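Local coordinates for translation initiation factor eIF2B subunit gamma (Schizosaccharomyces pombe, PDB 5B04), which acts as a component of the eIF2B complex, which catalyses the exchange of GDP for GTP on the gamma subunit of translation initiation factor eIF2, at residues E[193-198]-E[231-236]; E[174-179]-E[317-322]; E[236-241]-E[323-328]. The protein carries 3 engineered substitutions. All blocks are in the same frame, centred on the assembly; numbering follows the deposited sequence.

Contact 1 of 3, residues E[193-198]-E[231-236]; sequences KQLIGI and VTLNTN
Leu195 packs against Leu233 and Thr235 on the closely packed side of this contact. Its CG lies anti to the backbone N (chi1 174°), and CD1 lies 3.9 Å from Leu233 CB, with Thr235 CG2 3.5 Å from the same CD1. Phe206 of the neighbouring epsilon subunit packs on both leucines. An alanine at Leu195 would keep CB near Thr235 but lose CD1, which would probably open a gap beside Leu233 CB and weaken the packing against Phe206. Next along, Gly197 has no side chain, and Leu233 CD2 settles 3.9 Å from its CA. The backbones form an antiparallel pair, their axes 156° apart, in the mixed sheet of the nucleotidyltransferase-like domain; Val231, Leu233 and Asn234 also pair antiparallel with an epsilon-subunit strand, carrying the sheet across the interface. Ile198 and Thr232 exchange two 3.0 Å hydrogen bonds, Ile198 N to Thr232 O and Thr232 N to Ile198 O. Toward Lys193, Ile196 N donates to Asn234 O (2.7 Å) from 41° above the carbonyl plane. At the solvent side the pairing gives way to loop, and exposed Lys193 meets Thr235 through its aliphatic chain, the side chains crossing at about a right angle.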
# COMPACT_ATOMS: atom_id res chain seq x y z
N LYS E 193 -24.28 -7.96 -65.82
CA LYS E 193 -23.87 -7.23 -64.64
C LYS E 193 -25.01 -7.16 -63.63
O LYS E 193 -26.17 -7.32 -63.98
CB LYS E 193 -23.39 -5.83 -65.00
CG LYS E 193 -21.93 -5.59 -64.68
CD LYS E 193 -21.61 -4.11 -64.56
CE LYS E 193 -20.18 -3.90 -64.08
NZ LYS E 193 -19.28 -4.97 -64.58
N GLN E 194 -24.65 -6.93 -62.37
CA GLN E 194 -25.62 -6.97 -61.28
C GLN E 194 -25.24 -5.96 -60.21
O GLN E 194 -24.07 -5.75 -59.94
CB GLN E 194 -25.67 -8.37 -60.68
CG GLN E 194 -24.31 -9.05 -60.63
CD GLN E 194 -24.38 -10.47 -60.11
OE1 GLN E 194 -23.86 -11.39 -60.73
NE2 GLN E 194 -25.01 -10.64 -58.95
N LEU E 195 -26.24 -5.34 -59.59
CA LEU E 195 -26.00 -4.34 -58.56
C LEU E 195 -26.46 -4.83 -57.19
O LEU E 195 -27.60 -5.24 -57.01
CB LEU E 195 -26.69 -3.03 -58.92
CG LEU E 195 -26.67 -1.89 -57.89
CD1 LEU E 195 -25.29 -1.66 -57.32
CD2 LEU E 195 -27.16 -0.64 -58.55
N ILE E 196 -25.55 -4.77 -56.22
CA ILE E 196 -25.83 -5.25 -54.87
C ILE E 196 -25.68 -4.15 -53.82
O ILE E 196 -24.59 -3.59 -53.64
CB ILE E 196 -24.89 -6.42 -54.50
CG1 ILE E 196 -25.09 -7.58 -55.48
CG2 ILE E 196 -25.14 -6.88 -53.08
CD1 ILE E 196 -26.52 -8.06 -55.58
N GLY E 197 -26.77 -3.85 -53.13
CA GLY E 197 -26.76 -2.87 -52.07
C GLY E 197 -26.79 -3.52 -50.70
O GLY E 197 -27.81 -4.07 -50.30
N ILE E 198 -25.68 -3.45 -49.98
CA ILE E 198 -25.58 -4.06 -48.65
C ILE E 198 -25.33 -3.02 -47.57
O ILE E 198 -24.82 -1.94 -47.85
CB ILE E 198 -24.47 -5.12 -48.60
CG1 ILE E 198 -23.13 -4.53 -49.06
CG2 ILE E 198 -24.84 -6.32 -49.47
CD1 ILE E 198 -22.17 -4.22 -47.93
N VAL E 231 -26.68 2.88 -47.28
CA VAL E 231 -26.59 1.70 -48.14
C VAL E 231 -25.41 1.81 -49.10
O VAL E 231 -25.24 2.83 -49.77
CB VAL E 231 -27.89 1.50 -48.96
CG1 VAL E 231 -27.86 0.15 -49.66
CG2 VAL E 231 -29.11 1.61 -48.07
N THR E 232 -24.60 0.76 -49.16
CA THR E 232 -23.46 0.72 -50.06
C THR E 232 -23.79 -0.02 -51.36
O THR E 232 -24.21 -1.17 -51.33
CB THR E 232 -22.24 0.05 -49.40
OG1 THR E 232 -21.71 0.91 -48.38
CG2 THR E 232 -21.16 -0.24 -50.42
N LEU E 233 -23.60 0.65 -52.49
CA LEU E 233 -23.92 0.07 -53.79
C LEU E 233 -22.68 -0.52 -54.49
O LEU E 233 -21.58 0.01 -54.38
CB LEU E 233 -24.58 1.11 -54.69
CG LEU E 233 -26.00 1.50 -54.28
CD1 LEU E 233 -26.55 2.59 -55.18
CD2 LEU E 233 -26.90 0.28 -54.28
N ASN E 234 -22.90 -1.62 -55.21
CA ASN E 234 -21.82 -2.39 -55.84
C ASN E 234 -22.28 -3.18 -57.07
O ASN E 234 -22.96 -4.19 -56.93
CB ASN E 234 -21.23 -3.38 -54.83
CG ASN E 234 -20.02 -2.83 -54.09
OD1 ASN E 234 -18.92 -2.77 -54.64
ND2 ASN E 234 -20.22 -2.47 -52.82
N THR E 235 -21.92 -2.73 -58.28
CA THR E 235 -22.08 -3.60 -59.45
C THR E 235 -20.73 -4.26 -59.74
O THR E 235 -20.51 -4.84 -60.80
CB THR E 235 -22.57 -2.85 -60.74
OG1 THR E 235 -21.45 -2.33 -61.47
CG2 THR E 235 -23.56 -1.74 -60.40
N ASN E 236 -19.82 -4.13 -58.77
CA ASN E 236 -18.51 -4.77 -58.83
C ASN E 236 -18.60 -6.20 -58.35
O ASN E 236 -17.62 -6.96 -58.41
CB ASN E 236 -17.51 -3.99 -57.98
CG ASN E 236 -16.07 -4.40 -58.25
OD1 ASN E 236 -15.75 -4.93 -59.31
ND2 ASN E 236 -15.20 -4.17 -57.27

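Contact 2 of 3, residues E[174-179]-E[317-322]; sequences YSPVLK and GIICSR
Tyr174 and Ile319 form a parallel bridge, their CA atoms 4.8 Å apart, between strands whose directions differ by 28°. Backbone hydrogen bonds come first: Tyr174 N donates to Ile318 O at 2.7 Å, and the N-H...O angle of 169° makes this bond nearly straight. Its carbonyl faces the same strand, taking a weak 3.4 Å bond from Cys320 N to Tyr174 O. That carbonyl also receives a CA-H...O contact from Ile319, CA to O 3.3 Å. Apolar packing adds to this on the face shared by Tyr174 and Ile319, where Tyr174 CB lies 4.1 Å from Ile319 CG1. With CG anti to the carbonyl carbon (chi1 -67°), the Tyr174 ring lies on the side of Gly317, whose CA meets its edge 4.4 Å from Tyr174 CD1. Beyond the bridge the ring of Pro176 rests against the departing chain, its CD 3.8 Å from Cys320 O. Ser175 turns its hydroxyl to another partner, hydrogen-bonding to Asn324 O. In the mixed sheet of the nucleotidyltransferase-like domain, strand 170-176 runs parallel to strand 315-319 and antiparallel to strand 230-245, where Ser175 bonds to Ser238 through the backbone and Leu237 packs on Ile319.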
# COMPACT_ATOMS: atom_id res chain seq x y z
N TYR E 174 -21.00 -13.01 -52.12
CA TYR E 174 -20.70 -12.23 -53.31
C TYR E 174 -19.19 -12.03 -53.43
O TYR E 174 -18.45 -12.35 -52.50
CB TYR E 174 -21.42 -10.88 -53.28
CG TYR E 174 -22.92 -11.01 -53.39
CD1 TYR E 174 -23.71 -11.19 -52.26
CD2 TYR E 174 -23.56 -10.96 -54.63
CE1 TYR E 174 -25.09 -11.31 -52.36
CE2 TYR E 174 -24.93 -11.08 -54.73
CZ TYR E 174 -25.69 -11.26 -53.60
OH TYR E 174 -27.05 -11.38 -53.70
N SER E 175 -18.74 -11.51 -54.56
CA SER E 175 -17.31 -11.43 -54.83
C SER E 175 -16.99 -10.49 -55.99
O SER E 175 -17.85 -10.24 -56.84
CB SER E 175 -16.75 -12.82 -55.12
OG SER E 175 -17.41 -13.40 -56.24
N PRO E 176 -15.75 -9.97 -56.04
CA PRO E 176 -15.31 -9.17 -57.19
C PRO E 176 -15.37 -9.97 -58.48
O PRO E 176 -14.92 -11.12 -58.52
CB PRO E 176 -13.86 -8.82 -56.83
CG PRO E 176 -13.80 -8.91 -55.35
CD PRO E 176 -14.73 -10.02 -54.98
N VAL E 177 -15.93 -9.37 -59.53
CA VAL E 177 -16.04 -10.05 -60.82
C VAL E 177 -14.66 -10.26 -61.43
O VAL E 177 -13.74 -9.48 -61.20
CB VAL E 177 -16.91 -9.25 -61.81
CG1 VAL E 177 -17.43 -10.16 -62.92
CG2 VAL E 177 -18.08 -8.61 -61.08
N LEU E 178 -14.51 -11.34 -62.20
CA LEU E 178 -13.28 -11.59 -62.94
C LEU E 178 -13.05 -10.47 -63.96
O LEU E 178 -14.01 -9.88 -64.45
CB LEU E 178 -13.32 -12.95 -63.64
CG LEU E 178 -12.95 -14.19 -62.83
CD1 LEU E 178 -13.87 -14.40 -61.64
CD2 LEU E 178 -12.93 -15.43 -63.71
N LYS E 179 -11.78 -10.21 -64.20
CA LYS E 179 -11.35 -9.19 -65.11
C LYS E 179 -10.95 -9.70 -66.49
O LYS E 179 -10.59 -8.91 -67.35
CB LYS E 179 -10.20 -8.41 -64.48
CG LYS E 179 -10.55 -7.83 -63.12
CD LYS E 179 -10.06 -6.40 -62.97
CE LYS E 179 -11.05 -5.42 -63.56
NZ LYS E 179 -11.96 -4.89 -62.51
N GLY E 317 -25.20 -10.48 -46.84
CA GLY E 317 -24.26 -10.75 -47.90
C GLY E 317 -22.86 -10.79 -47.33
O GLY E 317 -22.58 -10.14 -46.32
N ILE E 318 -21.99 -11.57 -47.95
CA ILE E 318 -20.59 -11.60 -47.55
C ILE E 318 -19.71 -11.53 -48.79
O ILE E 318 -19.89 -12.29 -49.75
CB ILE E 318 -20.26 -12.86 -46.72
CG1 ILE E 318 -18.75 -12.98 -46.49
CG2 ILE E 318 -20.80 -14.11 -47.39
CD1 ILE E 318 -18.35 -14.21 -45.70
N ILE E 319 -18.71 -10.68 -48.76
CA ILE E 319 -17.86 -10.45 -49.90
C ILE E 319 -16.46 -10.86 -49.59
O ILE E 319 -15.92 -10.49 -48.58
CB ILE E 319 -17.87 -8.98 -50.26
CG1 ILE E 319 -19.25 -8.58 -50.71
CG2 ILE E 319 -16.90 -8.69 -51.38
CD1 ILE E 319 -19.96 -7.66 -49.76
N CYS E 320 -15.85 -11.63 -50.47
CA CYS E 320 -14.48 -12.07 -50.29
C CYS E 320 -13.45 -11.08 -50.81
O CYS E 320 -13.78 -10.03 -51.29
CB CYS E 320 -14.26 -13.39 -50.99
SG CYS E 320 -12.52 -13.88 -51.01
N SER E 321 -12.18 -11.45 -50.69
CA SER E 321 -11.14 -10.74 -51.40
C SER E 321 -10.65 -11.51 -52.64
O SER E 321 -10.63 -10.97 -53.73
CB SER E 321 -9.97 -10.44 -50.46
OG SER E 321 -8.87 -9.79 -51.08
N ARG E 322 -10.29 -12.78 -52.48
CA ARG E 322 -9.82 -13.58 -53.61
C ARG E 322 -10.42 -14.95 -53.78
O ARG E 322 -11.04 -15.50 -52.88
CB ARG E 322 -8.29 -13.54 -53.70
CG ARG E 322 -7.70 -12.19 -54.01
CD ARG E 322 -6.20 -12.29 -54.12
NE ARG E 322 -5.59 -10.99 -54.35
CZ ARG E 322 -4.29 -10.78 -54.37
NH1 ARG E 322 -3.46 -11.79 -54.20
NH2 ARG E 322 -3.81 -9.57 -54.59

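Contact 3 of 3, residues E[236-241]-E[323-328]; sequences NLSDAH and ANNLPN
Strand 230-245 of the mixed sheet in the nucleotidyltransferase-like domain is met here, through Ser238 and His241, by Asn325 and Leu326 of the loop that leads from strand 315-319 to helix 332-338. The two chains do not pair as strands: their touching parts run 78° apart, and the nearest CA atoms, those of Ala240 and Asn325, are 4.8 Å from each other. One side-chain hydrogen bond joins them, from Ser238 OG to Asn325 OD1 at 3.0 Å. The C=O...donor angle is 102°, so the hydroxyl comes in beside the amide oxygen, tilted out of the carbonyl plane, and does not face it head-on. Around this bond, Ala240 is tied through its backbone to Val173 of the adjacent strand 170-176, Asn324 touches the same valine, and Asn325 meets Leu178. Leu326 supplies the rest of the packing; it points toward the strand and is also touched by Asp149. Its CG sits between the backbone N and the carbonyl carbon (chi1 54°) and lies over the strand backbone, 3.9 Å from Asp239 O. The strand leaves extended geometry at this point, His241 having a positive phi, and the His241 ring meets Phe243 edge-to-face. One methyl of Leu326 makes an apolar contact with this histidine, Leu326 CD2 lying 4.0 Å from His241 CB.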
# COMPACT_ATOMS: atom_id res chain seq x y z
N ASN E 236 -19.82 -4.13 -58.77
CA ASN E 236 -18.51 -4.77 -58.83
C ASN E 236 -18.60 -6.20 -58.35
O ASN E 236 -17.62 -6.96 -58.41
CB ASN E 236 -17.51 -3.99 -57.98
CG ASN E 236 -16.07 -4.40 -58.25
OD1 ASN E 236 -15.75 -4.93 -59.31
ND2 ASN E 236 -15.20 -4.17 -57.27
N LEU E 237 -19.77 -6.58 -57.86
CA LEU E 237 -19.97 -7.88 -57.26
C LEU E 237 -20.80 -8.80 -58.14
O LEU E 237 -21.74 -8.37 -58.81
CB LEU E 237 -20.63 -7.73 -55.90
CG LEU E 237 -19.84 -6.87 -54.92
CD1 LEU E 237 -20.57 -6.73 -53.60
CD2 LEU E 237 -18.44 -7.44 -54.71
N SER E 238 -20.43 -10.08 -58.14
CA SER E 238 -21.19 -11.11 -58.83
C SER E 238 -21.50 -12.23 -57.85
O SER E 238 -20.74 -12.48 -56.92
CB SER E 238 -20.43 -11.65 -60.04
OG SER E 238 -19.19 -12.22 -59.65
N ASP E 239 -22.63 -12.91 -58.06
CA ASP E 239 -23.03 -13.98 -57.16
C ASP E 239 -22.15 -15.21 -57.33
O ASP E 239 -21.96 -15.71 -58.44
CB ASP E 239 -24.50 -14.35 -57.38
CG ASP E 239 -24.96 -15.48 -56.48
OD1 ASP E 239 -24.54 -15.51 -55.31
OD2 ASP E 239 -25.73 -16.34 -56.95
N ALA E 240 -21.61 -15.70 -56.22
CA ALA E 240 -20.78 -16.90 -56.23
C ALA E 240 -21.65 -18.15 -56.11
O ALA E 240 -21.14 -19.26 -55.98
CB ALA E 240 -19.75 -16.85 -55.11
N HIS E 241 -22.96 -17.94 -56.15
CA HIS E 241 -23.97 -18.98 -55.97
C HIS E 241 -23.70 -19.85 -54.75
O HIS E 241 -23.99 -21.05 -54.75
CB HIS E 241 -24.07 -19.86 -57.22
CG HIS E 241 -25.41 -20.51 -57.39
ND1 HIS E 241 -25.71 -21.74 -56.85
CD2 HIS E 241 -26.53 -20.10 -58.04
CE1 HIS E 241 -26.96 -22.06 -57.16
NE2 HIS E 241 -27.47 -21.08 -57.88
N ALA E 323 -10.15 -15.52 -54.95
CA ALA E 323 -10.40 -16.91 -55.28
C ALA E 323 -11.77 -17.49 -55.46
O ALA E 323 -11.86 -18.64 -55.84
CB ALA E 323 -9.62 -17.73 -54.27
N ASN E 324 -12.83 -16.72 -55.24
CA ASN E 324 -14.16 -17.28 -55.45
C ASN E 324 -15.12 -16.62 -56.42
O ASN E 324 -15.66 -15.55 -56.18
CB ASN E 324 -14.79 -17.69 -54.10
CG ASN E 324 -16.06 -16.95 -53.76
OD1 ASN E 324 -17.01 -16.93 -54.51
ND2 ASN E 324 -16.08 -16.35 -52.60
N ASN E 325 -15.41 -17.37 -57.44
CA ASN E 325 -16.49 -17.14 -58.40
C ASN E 325 -16.85 -18.41 -59.17
O ASN E 325 -16.48 -19.51 -58.76
CB ASN E 325 -16.13 -16.02 -59.38
CG ASN E 325 -16.80 -14.70 -59.03
OD1 ASN E 325 -17.89 -14.68 -58.46
ND2 ASN E 325 -16.15 -13.59 -59.37
N LEU E 326 -17.70 -18.28 -60.17
CA LEU E 326 -18.22 -19.45 -60.87
C LEU E 326 -18.19 -19.32 -62.36
O LEU E 326 -18.32 -18.23 -62.89
CB LEU E 326 -19.64 -19.78 -60.43
CG LEU E 326 -20.78 -18.78 -60.46
CD1 LEU E 326 -20.57 -17.70 -61.49
CD2 LEU E 326 -22.12 -19.46 -60.66
N PRO E 327 -17.99 -20.52 -63.06
CA PRO E 327 -18.13 -20.38 -64.49
C PRO E 327 -19.46 -20.88 -65.00
O PRO E 327 -19.65 -22.06 -65.17
CB PRO E 327 -17.06 -21.30 -65.01
CG PRO E 327 -17.18 -22.48 -64.17
CD PRO E 327 -17.58 -21.99 -62.82
N ASN E 328 -20.35 -19.95 -65.29
CA ASN E 328 -21.55 -20.23 -66.03
C ASN E 328 -21.38 -19.75 -67.45
O ASN E 328 -21.86 -20.36 -68.38
CB ASN E 328 -22.74 -19.52 -65.40
CG ASN E 328 -22.37 -18.22 -64.76
OD1 ASN E 328 -21.19 -17.92 -64.62
ND2 ASN E 328 -23.34 -17.44 -64.36

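Following the chain, residues 174-179 open contact 2 at the end of strand 170-176. Contact 1 opens at 193-198 and closes at 231-236, a loop lying wholly within the longer one of contact 2. The segment of contact 3 begins at Asn236, where that of contact 1 ends, so the two run in series along strand 230-245. The chain then returns: 317-322 closes contact 2 and 323-328 closes contact 3, and these two loops cross. Contact 1 joins strands 196-199 and 230-245, contact 2 joins 170-176 and 315-319, all in one sheet where 170-176 and 230-245 are neighbours; contact 3 ties on the loop before helix 332-338. Tyr174 packing on Ile196 directly connects contacts 1 and 2.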